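Peptide/nickel transport system substrate-binding protein (Listeria monocytogenes serotype 1/2a, PDB 5KZT) binds short peptides and probably delivers them for uptake as the OppA-type substrate-binding component of a peptide transport system. Local coordinates at residues S30-D34 with A110-S114; S270-K276 with M422-P427; K276-K280 with R294-A298; D413-Y418 with A444-S449. All blocks are in the same frame, centred on the assembly; numbering follows the deposited sequence. Where two conformers were deposited one is given.

Contact 1 (S30-D34 with A110-S114)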
loop_
_atom_site.group_PDB
_atom_site.type_symbol
_atom_site.label_atom_id
_atom_site.label_comp_id
_atom_site.label_asym_id
_atom_site.label_seq_id
_atom_site.Cartn_x
_atom_site.Cartn_y
_atom_site.Cartn_z
ATOM N N SER A 30 10.247 -2.219 9.018
ATOM C CA SER A 30 9.093 -3.106 8.816
ATOM C C SER A 30 7.885 -2.742 9.694
ATOM O O SER A 30 6.757 -3.047 9.325
ATOM C CB SER A 30 9.445 -4.586 8.990
ATOM O OG SER A 30 9.986 -4.857 10.267
ATOM N N THR A 31 8.119 -2.089 10.832
ATOM C CA THR A 31 7.018 -1.621 11.660
ATOM C C THR A 31 6.347 -0.367 11.106
ATOM O O THR A 31 5.124 -0.261 11.121
ATOM C CB THR A 31 7.482 -1.341 13.095
ATOM O OG1 THR A 31 8.149 -2.494 13.612
ATOM C CG2 THR A 31 6.290 -1.013 13.985
ATOM N N LYS A 32 7.154 0.584 10.639
ATOM C CA LYS A 32 6.680 1.919 10.313
ATOM C C LYS A 32 6.309 2.093 8.838
ATOM O O LYS A 32 5.475 2.952 8.524
ATOM C CB LYS A 32 7.714 2.973 10.718
ATOM C CG LYS A 32 8.014 3.024 12.200
ATOM C CD LYS A 32 8.984 4.152 12.510
ATOM C CE LYS A 32 9.352 4.135 13.967
ATOM N NZ LYS A 32 10.364 5.168 14.268
ATOM N N ALA A 33 6.933 1.318 7.944
ATOM C CA ALA A 33 6.662 1.405 6.509
ATOM C C ALA A 33 5.184 1.166 6.208
ATOM O O ALA A 33 4.569 0.226 6.734
ATOM C CB ALA A 33 7.511 0.409 5.724
ATOM N N ASP A 34 4.622 2.031 5.370
ATOM C CA ASP A 34 3.238 1.875 4.915
ATOM C C ASP A 34 3.041 2.094 3.418
ATOM O O ASP A 34 1.910 2.231 2.960
ATOM C CB ASP A 34 2.303 2.808 5.702
ATOM C CG ASP A 34 2.592 4.284 5.483
ATOM O OD1 ASP A 34 3.326 4.683 4.542
ATOM O OD2 ASP A 34 2.042 5.072 6.294
ATOM N N ALA A 110 4.327 5.436 17.064
ATOM C CA ALA A 110 3.429 6.137 16.141
ATOM C C ALA A 110 3.433 5.484 14.762
ATOM O O ALA A 110 3.540 6.166 13.725
ATOM C CB ALA A 110 3.821 7.613 16.039
ATOM N N ALA A 111 3.340 4.161 14.754
ATOM C CA ALA A 111 3.333 3.388 13.514
ATOM C C ALA A 111 1.969 3.535 12.886
ATOM O O ALA A 111 0.961 3.268 13.550
ATOM C CB ALA A 111 3.609 1.930 13.795
ATOM N N THR A 112 1.918 3.931 11.613
ATOM C CA THR A 112 0.627 4.184 10.985
ATOM C C THR A 112 -0.227 2.929 10.883
ATOM O O THR A 112 -1.453 3.045 10.873
ATOM C CB THR A 112 0.746 4.810 9.588
ATOM O OG1 THR A 112 1.521 3.953 8.741
ATOM C CG2 THR A 112 1.368 6.195 9.659
ATOM N N TYR A 113 0.395 1.742 10.830
ATOM C CA TYR A 113 -0.355 0.486 10.727
ATOM C C TYR A 113 -0.690 -0.126 12.091
ATOM O O TYR A 113 -1.140 -1.270 12.178
ATOM C CB TYR A 113 0.424 -0.514 9.881
ATOM C CG TYR A 113 0.125 -0.525 8.400
ATOM C CD1 TYR A 113 -1.183 -0.647 7.928
ATOM C CD2 TYR A 113 1.157 -0.505 7.472
ATOM C CE1 TYR A 113 -1.448 -0.742 6.581
ATOM C CE2 TYR A 113 0.900 -0.576 6.124
ATOM C CZ TYR A 113 -0.401 -0.696 5.675
ATOM O OH TYR A 113 -0.651 -0.812 4.314
ATOM N N SER A 114 -0.513 0.634 13.166
ATOM C CA SER A 114 -0.850 0.114 14.491
ATOM C C SER A 114 -2.311 -0.377 14.578
ATOM O O SER A 114 -2.607 -1.295 15.342
ATOM C CB SER A 114 -0.560 1.146 15.572
ATOM O OG SER A 114 -1.437 2.236 15.456
HETATM O O HOH W 1 3.195 1.462 10.017
HETATM O O HOH W 2 4.487 4.643 10.443
#
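Asp34, Tyr113 and Ala111 account for more than half of the 280 Å² buried here. The CA-to-CB bond of Asp34 points toward 110-114, and its carboxylate accepts a hydrogen bond from Thr112 OG1 (Thr112 OG1 to Asp34 OD2 2.7 Å). Beside it, the Tyr113 ring lies close to the backbone of 30-34: Tyr113 CD2 is 3.6 Å from Ala33 O, which sits at the ring edge, and Tyr113 CE2 is 3.6 Å from Asp34 CA. Ala111 fills the other end, its CB 4.0 Å from Thr31 CG2. Two waters bridge the backbones between these points; water 1 joins Thr31 O (2.8 Å) to Tyr113 N (2.9 Å), and water 2 joins Lys32 O (2.7 Å) to Thr112 N (2.9 Å). Asp34 and Tyr113 also belong to the peptide site, Asp34 through its backbone and Tyr113 through OH, which also bonds Asp428. The contact thus joins the loop leading into helix 36-45 to the loop following helix 94-105, whose Ala104 packs on Thr31.

Contact 2 (S270-K276 with M422-P427)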
loop_
_atom_site.group_PDB
_atom_site.type_symbol
_atom_site.label_atom_id
_atom_site.label_comp_id
_atom_site.label_asym_id
_atom_site.label_seq_id
_atom_site.Cartn_x
_atom_site.Cartn_y
_atom_site.Cartn_z
ATOM N N SER A 270 -5.222 -4.544 -8.423
ATOM C CA SER A 270 -6.398 -4.411 -7.517
ATOM C C SER A 270 -6.286 -3.205 -6.562
ATOM O O SER A 270 -6.710 -3.271 -5.410
ATOM C CB SER A 270 -6.634 -5.699 -6.706
ATOM O OG SER A 270 -6.936 -6.796 -7.554
ATOM N N SER A 271 -5.738 -2.116 -7.088
ATOM C CA SER A 271 -5.482 -0.903 -6.335
ATOM C C SER A 271 -6.365 0.192 -6.895
ATOM O O SER A 271 -6.707 0.170 -8.090
ATOM C CB SER A 271 -4.008 -0.539 -6.449
ATOM O OG SER A 271 -3.229 -1.563 -5.849
ATOM N N THR A 272 -6.748 1.128 -6.028
ATOM C CA THR A 272 -7.592 2.251 -6.407
ATOM C C THR A 272 -6.839 3.555 -6.161
ATOM O O THR A 272 -6.270 3.752 -5.076
ATOM C CB THR A 272 -8.868 2.249 -5.568
ATOM O OG1 THR A 272 -9.556 1.009 -5.789
ATOM C CG2 THR A 272 -9.772 3.436 -5.941
ATOM N N PHE A 273 -6.826 4.420 -7.174
ATOM C CA PHE A 273 -6.277 5.755 -7.067
ATOM C C PHE A 273 -7.435 6.733 -6.946
ATOM O O PHE A 273 -8.451 6.599 -7.636
ATOM C CB PHE A 273 -5.383 6.076 -8.263
ATOM C CG PHE A 273 -3.955 5.682 -8.044
ATOM C CD1 PHE A 273 -3.578 4.348 -8.123
ATOM C CD2 PHE A 273 -3.014 6.621 -7.669
ATOM C CE1 PHE A 273 -2.265 3.965 -7.891
ATOM C CE2 PHE A 273 -1.701 6.249 -7.449
ATOM C CZ PHE A 273 -1.325 4.921 -7.552
ATOM N N TYR A 274 -7.299 7.673 -6.020
ATOM C CA TYR A 274 -8.394 8.543 -5.668
ATOM C C TYR A 274 -7.857 9.896 -5.295
ATOM O O TYR A 274 -6.704 10.027 -4.885
ATOM C CB TYR A 274 -9.231 7.968 -4.528
ATOM C CG TYR A 274 -8.444 7.520 -3.312
ATOM C CD1 TYR A 274 -7.958 6.219 -3.235
ATOM C CD2 TYR A 274 -8.191 8.384 -2.242
ATOM C CE1 TYR A 274 -7.243 5.773 -2.141
ATOM C CE2 TYR A 274 -7.465 7.945 -1.131
ATOM C CZ TYR A 274 -7.000 6.636 -1.091
ATOM O OH TYR A 274 -6.276 6.155 -0.032
ATOM N N ILE A 275 -8.731 10.884 -5.423
ATOM C CA ILE A 275 -8.462 12.236 -4.958
ATOM C C ILE A 275 -8.780 12.297 -3.463
ATOM O O ILE A 275 -9.904 11.968 -3.053
ATOM C CB ILE A 275 -9.343 13.283 -5.681
ATOM C CG1 ILE A 275 -9.223 13.176 -7.205
ATOM C CG2 ILE A 275 -9.006 14.693 -5.194
ATOM C CD1 ILE A 275 -7.879 13.546 -7.767
ATOM N N LYS A 276 -7.820 12.750 -2.664
ATOM C CA LYS A 276 -8.064 13.112 -1.265
ATOM C C LYS A 276 -8.356 14.607 -1.094
ATOM O O LYS A 276 -7.632 15.454 -1.606
ATOM C CB LYS A 276 -6.860 12.728 -0.413
ATOM C CG LYS A 276 -6.655 11.230 -0.287
ATOM C CD LYS A 276 -5.529 10.878 0.668
ATOM C CE LYS A 276 -5.936 11.035 2.112
ATOM N NZ LYS A 276 -4.853 10.536 2.976
ATOM N N MET A 422 -3.459 13.343 -5.291
ATOM C CA MET A 422 -3.678 12.076 -5.976
ATOM C C MET A 422 -3.068 11.025 -5.067
ATOM O O MET A 422 -1.856 11.035 -4.847
ATOM C CB MET A 422 -2.957 12.070 -7.314
ATOM C CG MET A 422 -3.009 10.736 -8.048
ATOM S SD MET A 422 -4.646 10.426 -8.750
ATOM C CE MET A 422 -4.543 11.473 -10.177
ATOM N N SER A 423 -3.885 10.136 -4.530
ATOM C CA SER A 423 -3.358 9.053 -3.689
ATOM C C SER A 423 -3.845 7.722 -4.159
ATOM O O SER A 423 -4.751 7.639 -4.958
ATOM C CB SER A 423 -3.738 9.279 -2.250
ATOM O OG SER A 423 -3.407 10.624 -1.873
ATOM N N GLY A 424 -3.213 6.667 -3.679
ATOM C CA GLY A 424 -3.650 5.326 -4.033
ATOM C C GLY A 424 -3.506 4.365 -2.894
ATOM O O GLY A 424 -2.626 4.538 -2.034
ATOM N N TRP A 425 -4.360 3.340 -2.905
ATOM C CA TRP A 425 -4.296 2.289 -1.925
ATOM C C TRP A 425 -4.379 0.955 -2.601
ATOM O O TRP A 425 -5.276 0.727 -3.417
ATOM C CB TRP A 425 -5.425 2.430 -0.910
ATOM C CG TRP A 425 -5.270 1.544 0.269
ATOM C CD1 TRP A 425 -5.953 0.388 0.526
ATOM C CD2 TRP A 425 -4.397 1.744 1.368
ATOM N NE1 TRP A 425 -5.550 -0.150 1.720
ATOM C CE2 TRP A 425 -4.601 0.665 2.268
ATOM C CE3 TRP A 425 -3.462 2.733 1.694
ATOM C CZ2 TRP A 425 -3.899 0.547 3.474
ATOM C CZ3 TRP A 425 -2.756 2.617 2.885
ATOM C CH2 TRP A 425 -2.986 1.533 3.766
ATOM N N GLY A 426 -3.452 0.082 -2.228
ATOM C CA GLY A 426 -3.471 -1.326 -2.591
ATOM C C GLY A 426 -3.834 -2.150 -1.371
ATOM O O GLY A 426 -3.477 -1.791 -0.235
ATOM N N PRO A 427 -4.533 -3.269 -1.574
ATOM C CA PRO A 427 -5.050 -4.028 -0.441
ATOM C C PRO A 427 -3.965 -4.769 0.327
ATOM O O PRO A 427 -3.032 -5.274 -0.281
ATOM C CB PRO A 427 -6.009 -5.008 -1.097
ATOM C CG PRO A 427 -5.413 -5.233 -2.454
ATOM C CD PRO A 427 -4.848 -3.913 -2.862
#
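Four near-linear backbone hydrogen bonds join the two strands. Thr272 and Trp425 exchange one pair (Thr272 N to Trp425 O 3.0 Å, Trp425 N to Thr272 O 2.9 Å), Tyr274 and Ser423 the other (Tyr274 N to Ser423 O and Ser423 N to Tyr274 O, both 2.8 Å). Between them Phe273 and Gly424 form a non-hydrogen-bonded pair with CA atoms 4.0 Å apart, so the ladder is regular antiparallel, the strand directions 148° apart. It lies within a mixed sheet where strand 264-277 runs between 420-425 and 491-503, and it lines the peptide site: Gly424 and Gly426 bond the ligand through their backbones, and Ser271 OG hydrogen-bonds an acidic side chain of the peptide. Gly424 CA sits over the Phe273 ring, 3.9 Å from its centroid and 9° off the normal; an ideal CB would clash with Phe273 CZ. Phe273 CD2 meets Met422 CG at 4.1 Å, while Tyr274 CE1 lies 4.0 Å from Trp425 CB on the opposite face of the sheet.

Contact 3 (K276-K280 with R294-A298)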
loop_
_atom_site.group_PDB
_atom_site.type_symbol
_atom_site.label_atom_id
_atom_site.label_comp_id
_atom_site.label_asym_id
_atom_site.label_seq_id
_atom_site.Cartn_x
_atom_site.Cartn_y
_atom_site.Cartn_z
ATOM N N LYS A 276 -7.820 12.750 -2.664
ATOM C CA LYS A 276 -8.064 13.112 -1.265
ATOM C C LYS A 276 -8.356 14.607 -1.094
ATOM O O LYS A 276 -7.632 15.454 -1.606
ATOM C CB LYS A 276 -6.860 12.728 -0.413
ATOM C CG LYS A 276 -6.655 11.230 -0.287
ATOM C CD LYS A 276 -5.529 10.878 0.668
ATOM C CE LYS A 276 -5.936 11.035 2.112
ATOM N NZ LYS A 276 -4.853 10.536 2.976
ATOM N N PHE A 277 -9.396 14.920 -0.334
ATOM C CA PHE A 277 -9.807 16.299 -0.054
ATOM C C PHE A 277 -9.468 16.641 1.389
ATOM O O PHE A 277 -10.204 16.254 2.305
ATOM C CB PHE A 277 -11.314 16.421 -0.248
ATOM C CG PHE A 277 -11.766 16.210 -1.673
ATOM C CD1 PHE A 277 -11.380 17.096 -2.679
ATOM C CD2 PHE A 277 -12.611 15.155 -2.006
ATOM C CE1 PHE A 277 -11.802 16.911 -3.994
ATOM C CE2 PHE A 277 -13.043 14.976 -3.326
ATOM C CZ PHE A 277 -12.633 15.846 -4.311
ATOM N N ASN A 278 -8.373 17.363 1.612
ATOM C CA ASN A 278 -8.011 17.766 2.972
ATOM C C ASN A 278 -8.911 18.902 3.419
ATOM O O ASN A 278 -8.916 19.981 2.814
ATOM C CB ASN A 278 -6.555 18.208 3.095
ATOM C CG ASN A 278 -6.139 18.456 4.528
ATOM O OD1 ASN A 278 -6.798 18.004 5.474
ATOM N ND2 ASN A 278 -5.056 19.210 4.706
ATOM N N GLN A 279 -9.632 18.658 4.500
ATOM C CA GLN A 279 -10.579 19.636 5.030
ATOM C C GLN A 279 -9.985 20.624 6.023
ATOM O O GLN A 279 -10.646 21.617 6.373
ATOM C CB GLN A 279 -11.758 18.915 5.669
ATOM C CG GLN A 279 -12.408 17.923 4.726
ATOM C CD GLN A 279 -13.755 17.434 5.199
ATOM O OE1 GLN A 279 -14.432 18.103 5.982
ATOM N NE2 GLN A 279 -14.175 16.277 4.693
ATOM N N LYS A 280 -8.766 20.375 6.493
ATOM C CA LYS A 280 -8.133 21.244 7.496
ATOM C C LYS A 280 -6.626 21.216 7.354
ATOM O O LYS A 280 -6.018 20.145 7.376
ATOM C CB LYS A 280 -8.506 20.795 8.907
ATOM C CG LYS A 280 -7.914 21.672 9.998
ATOM C CD LYS A 280 -8.570 21.398 11.342
ATOM C CE LYS A 280 -9.957 22.008 11.441
ATOM N NZ LYS A 280 -10.350 22.148 12.873
ATOM N N ARG A 294 -16.094 19.988 -2.632
ATOM C CA ARG A 294 -15.582 18.619 -2.864
ATOM C C ARG A 294 -16.289 17.957 -4.060
ATOM O O ARG A 294 -15.639 17.367 -4.935
ATOM C CB ARG A 294 -15.754 17.731 -1.615
ATOM C CG ARG A 294 -14.939 18.198 -0.414
ATOM C CD ARG A 294 -14.787 17.109 0.616
ATOM N NE ARG A 294 -16.047 16.663 1.217
ATOM C CZ ARG A 294 -16.687 17.249 2.229
ATOM N NH1 ARG A 294 -16.258 18.393 2.775
ATOM N NH2 ARG A 294 -17.807 16.691 2.691
ATOM N N LYS A 295 -17.621 18.076 -4.072
ATOM C CA LYS A 295 -18.474 17.498 -5.119
ATOM C C LYS A 295 -18.156 18.103 -6.489
ATOM O O LYS A 295 -18.155 17.393 -7.486
ATOM C CB LYS A 295 -19.963 17.706 -4.779
ATOM C CG LYS A 295 -20.923 17.045 -5.760
ATOM C CD LYS A 295 -22.387 17.246 -5.384
ATOM C CE LYS A 295 -22.829 16.349 -4.231
ATOM N NZ LYS A 295 -22.824 14.915 -4.633
ATOM N N ALA A 296 -17.904 19.412 -6.516
ATOM C CA ALA A 296 -17.594 20.123 -7.767
ATOM C C ALA A 296 -16.326 19.568 -8.409
ATOM O O ALA A 296 -16.337 19.204 -9.591
ATOM C CB ALA A 296 -17.436 21.605 -7.512
ATOM N N ILE A 297 -15.251 19.491 -7.618
ATOM C CA ILE A 297 -13.976 18.931 -8.092
ATOM C C ILE A 297 -14.183 17.455 -8.507
ATOM O O ILE A 297 -13.728 17.033 -9.578
ATOM C CB ILE A 297 -12.873 19.019 -6.999
ATOM C CG1 ILE A 297 -12.559 20.479 -6.619
ATOM C CG2 ILE A 297 -11.605 18.263 -7.397
ATOM C CD1 ILE A 297 -12.036 21.358 -7.707
ATOM N N ALA A 298 -14.894 16.698 -7.668
ATOM C CA ALA A 298 -15.056 15.260 -7.873
ATOM C C ALA A 298 -15.710 14.927 -9.204
ATOM O O ALA A 298 -15.231 14.049 -9.925
ATOM C CB ALA A 298 -15.872 14.635 -6.750
HETATM O O HOH W 3 -17.223 18.551 5.865
#
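An arginine side chain covers an aromatic face with its aliphatic part rather than its charge. Arg294 CB lies 4.2 Å from the centroid of the Phe277 ring and 13° off the ring normal, which defines a CH-pi contact, and Arg294 CD comes to 3.6 Å from Phe277 CB. The guanidinium is carried past the ring to carbonyl oxygens of Phe288, Asp488 and Val489, all of which accept hydrogen bonds from it, so its charge is met by backbone acceptors. Phe277 has the most surface covered, 98 Å² against 85 Å² for Arg294, in a total of 253 Å². Its CB points toward the helix, and the ring reaches the start of the helical turn: Phe277 CZ is 3.4 Å from Arg294 O, the acceptor for Ala298 N at 2.9 Å. Ile297 meets the ring at its edge, CG2 being 3.7 Å from Phe277 CE1, and Ala298 CB stands 4.2 Å from Phe277 CZ. Gln279 adds a polar margin: its NE2 lies over a face of the guanidinium, 3.5 Å from Arg294 NH1, and water 3 links Gln279 OE1 (2.8 Å) to Arg294 NH1 (3.2 Å). Lys280 N bonds back to Asn278 OD1 at 3.2 Å, so the chain leaves strand 264-277 through an Asx turn, and the contact as a whole is helix-on-strand packing, with helix 291-299 set against the strand's C-terminal end.

Contact 4 (D413-Y418 with A444-S449)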
loop_
_atom_site.group_PDB
_atom_site.type_symbol
_atom_site.label_atom_id
_atom_site.label_comp_id
_atom_site.label_asym_id
_atom_site.label_seq_id
_atom_site.Cartn_x
_atom_site.Cartn_y
_atom_site.Cartn_z
ATOM N N ASP A 413 1.173 14.296 3.486
ATOM C CA ASP A 413 -0.110 13.649 3.780
ATOM C C ASP A 413 -0.261 13.438 5.289
ATOM O O ASP A 413 -1.244 13.914 5.884
ATOM C CB ASP A 413 -0.247 12.326 3.013
ATOM C CG ASP A 413 -1.583 11.659 3.237
ATOM O OD1 ASP A 413 -2.604 12.222 2.764
ATOM O OD2 ASP A 413 -1.620 10.570 3.895
ATOM N N GLN A 414 0.720 12.796 5.915
ATOM C CA GLN A 414 0.693 12.578 7.376
ATOM C C GLN A 414 0.546 13.890 8.158
ATOM O O GLN A 414 -0.159 13.919 9.170
ATOM C CB GLN A 414 1.952 11.857 7.890
ATOM C CG GLN A 414 2.097 10.391 7.479
ATOM C CD GLN A 414 0.959 9.532 8.023
ATOM O OE1 GLN A 414 0.702 9.539 9.239
ATOM N NE2 GLN A 414 0.232 8.834 7.126
ATOM N N ASN A 415 1.212 14.946 7.683
ATOM C CA ASN A 415 1.179 16.270 8.321
ATOM C C ASN A 415 -0.065 17.112 7.985
ATOM O O ASN A 415 -0.235 18.200 8.536
ATOM C CB ASN A 415 2.431 17.087 7.931
ATOM C CG ASN A 415 3.725 16.493 8.466
ATOM O OD1 ASN A 415 3.733 15.737 9.441
ATOM N ND2 ASN A 415 4.839 16.851 7.832
ATOM N N GLN A 416 -0.926 16.623 7.092
ATOM C CA GLN A 416 -2.035 17.406 6.540
ATOM C C GLN A 416 -1.616 18.727 5.910
ATOM O O GLN A 416 -2.351 19.713 5.932
ATOM C CB GLN A 416 -3.147 17.590 7.581
ATOM C CG GLN A 416 -4.080 16.412 7.565
ATOM C CD GLN A 416 -5.158 16.478 8.596
ATOM O OE1 GLN A 416 -5.020 15.921 9.666
ATOM N NE2 GLN A 416 -6.258 17.139 8.264
ATOM N N ASP A 417 -0.443 18.727 5.298
ATOM C CA ASP A 417 0.112 19.917 4.704
ATOM C C ASP A 417 -0.100 19.805 3.203
ATOM O O ASP A 417 0.840 19.671 2.431
ATOM C CB ASP A 417 1.590 20.021 5.108
ATOM C CG ASP A 417 2.165 21.393 4.916
ATOM O OD1 ASP A 417 1.445 22.414 5.088
ATOM O OD2 ASP A 417 3.381 21.467 4.615
ATOM N N TYR A 418 -1.359 19.859 2.801
ATOM C CA TYR A 418 -1.763 19.750 1.397
ATOM C C TYR A 418 -3.225 20.215 1.302
ATOM O O TYR A 418 -3.906 20.338 2.327
ATOM C CB TYR A 418 -1.573 18.299 0.872
ATOM C CG TYR A 418 -2.595 17.295 1.359
ATOM C CD1 TYR A 418 -2.472 16.723 2.624
ATOM C CD2 TYR A 418 -3.675 16.907 0.557
ATOM C CE1 TYR A 418 -3.422 15.830 3.117
ATOM C CE2 TYR A 418 -4.606 15.965 1.016
ATOM C CZ TYR A 418 -4.468 15.435 2.302
ATOM O OH TYR A 418 -5.373 14.544 2.798
ATOM N N ALA A 444 -4.982 6.868 11.011
ATOM C CA ALA A 444 -3.632 7.263 10.567
ATOM C C ALA A 444 -3.471 7.392 9.049
ATOM O O ALA A 444 -2.555 8.081 8.593
ATOM C CB ALA A 444 -2.584 6.308 11.123
ATOM N N GLN A 445 -4.337 6.727 8.279
ATOM C CA GLN A 445 -4.422 6.897 6.825
ATOM C C GLN A 445 -5.581 7.759 6.322
ATOM O O GLN A 445 -5.841 7.803 5.120
ATOM C CB GLN A 445 -4.472 5.513 6.155
ATOM C CG GLN A 445 -3.185 4.695 6.300
ATOM C CD GLN A 445 -1.972 5.364 5.676
ATOM O OE1 GLN A 445 -2.081 6.244 4.814
ATOM N NE2 GLN A 445 -0.809 4.967 6.116
ATOM N N ASN A 446 -6.255 8.466 7.225
ATOM C CA ASN A 446 -7.343 9.392 6.872
ATOM C C ASN A 446 -6.669 10.700 6.449
ATOM O O ASN A 446 -6.561 10.966 5.254
ATOM C CB ASN A 446 -8.303 9.556 8.061
ATOM C CG ASN A 446 -9.446 10.522 7.796
ATOM O OD1 ASN A 446 -9.294 11.564 7.157
ATOM N ND2 ASN A 446 -10.590 10.204 8.349
ATOM N N ARG A 447 -6.185 11.482 7.422
ATOM C CA ARG A 447 -5.403 12.702 7.165
ATOM C C ARG A 447 -6.119 13.728 6.289
ATOM O O ARG A 447 -5.501 14.443 5.509
ATOM C CB ARG A 447 -4.035 12.346 6.550
ATOM C CG ARG A 447 -3.242 11.328 7.340
ATOM C CD ARG A 447 -2.861 11.847 8.719
ATOM N NE ARG A 447 -2.160 10.814 9.484
ATOM C CZ ARG A 447 -1.874 10.862 10.786
ATOM N NH1 ARG A 447 -2.220 11.911 11.545
ATOM N NH2 ARG A 447 -1.240 9.830 11.340
ATOM N N MET A 448 -7.436 13.770 6.420
ATOM C CA MET A 448 -8.248 14.727 5.711
ATOM C C MET A 448 -9.117 15.526 6.670
ATOM O O MET A 448 -9.827 16.424 6.222
ATOM C CB MET A 448 -9.148 13.971 4.735
ATOM C CG MET A 448 -8.387 13.319 3.609
ATOM S SD MET A 448 -9.483 12.556 2.405
ATOM C CE MET A 448 -10.556 11.531 3.393
ATOM N N SER A 449 -9.057 15.210 7.970
ATOM C CA SER A 449 -10.058 15.652 8.947
ATOM C C SER A 449 -11.482 15.325 8.482
ATOM O O SER A 449 -12.422 16.097 8.690
ATOM C CB SER A 449 -9.880 17.135 9.306
ATOM O OG SER A 449 -8.619 17.354 9.914
HETATM O O HOH W 4 0.073 8.773 4.640
HETATM O O HOH W 5 -3.312 7.969 2.947
HETATM O O HOH W 6 -6.978 15.152 11.517
#
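Ala444 begins the contact with its carbonyl: Ala444 O accepts from Gln414 NE2 at 3.2 Å, and also from Arg447 NE within its own loop at 2.9 Å. Gln445 approaches through water, its OE1 lying 2.8 Å from water 5, which is 3.2 Å from Asp413 OD2; its amide NE2 bonds Asp34 instead, while Asp413 OD1 forms a salt bridge with Lys276 NZ. Asn446 OD1 accepts from Met448 N at 3.0 Å, shaping the bend, and Asn446 ND2 hydrogen-bonds Tyr450 O. Arg447 has the most surface covered, 121 Å². Its CB points toward 413-418 and comes 3.3 Å from Asp413 O, its guanidinium has Gln414 O over one face, and its carbonyl O takes the Tyr418 OH hydrogen bond at 2.7 Å. Met448 CG reaches Tyr418 OH at 3.4 Å. Ser449 OG accepts from Gln416 NE2 at 2.9 Å. Two turn motifs therefore face each other: an Asx turn at Asn446, and the Schellman motif that ends helix 406-414, where Gln416, with phi of 55°, turns the chain toward strand 420-425.

Overall arrangement
Contacts 1 and 2 both reach the bound peptide directly and touch each other, Tyr113 OH lying 3.4 Å from Trp425 CH2. Contact 4 borders the same site through Gln445, which packs on an acidic ligand side chain and ties back to contact 1 by a probable hydrogen bond, Gln445 NE2 to Asp34 OD2 at 2.9 Å. Lys276, shared by contacts 2 and 3, links both to contact 4 by a salt bridge from Lys276 NZ to Asp413 OD1 (2.8 Å). Contact 3 is nested within the loop that contact 2 closes. Its nearest atoms are about 9 Å from contact 1, and it meets contact 4 through Gln279 N and Met448 O (2.8 Å).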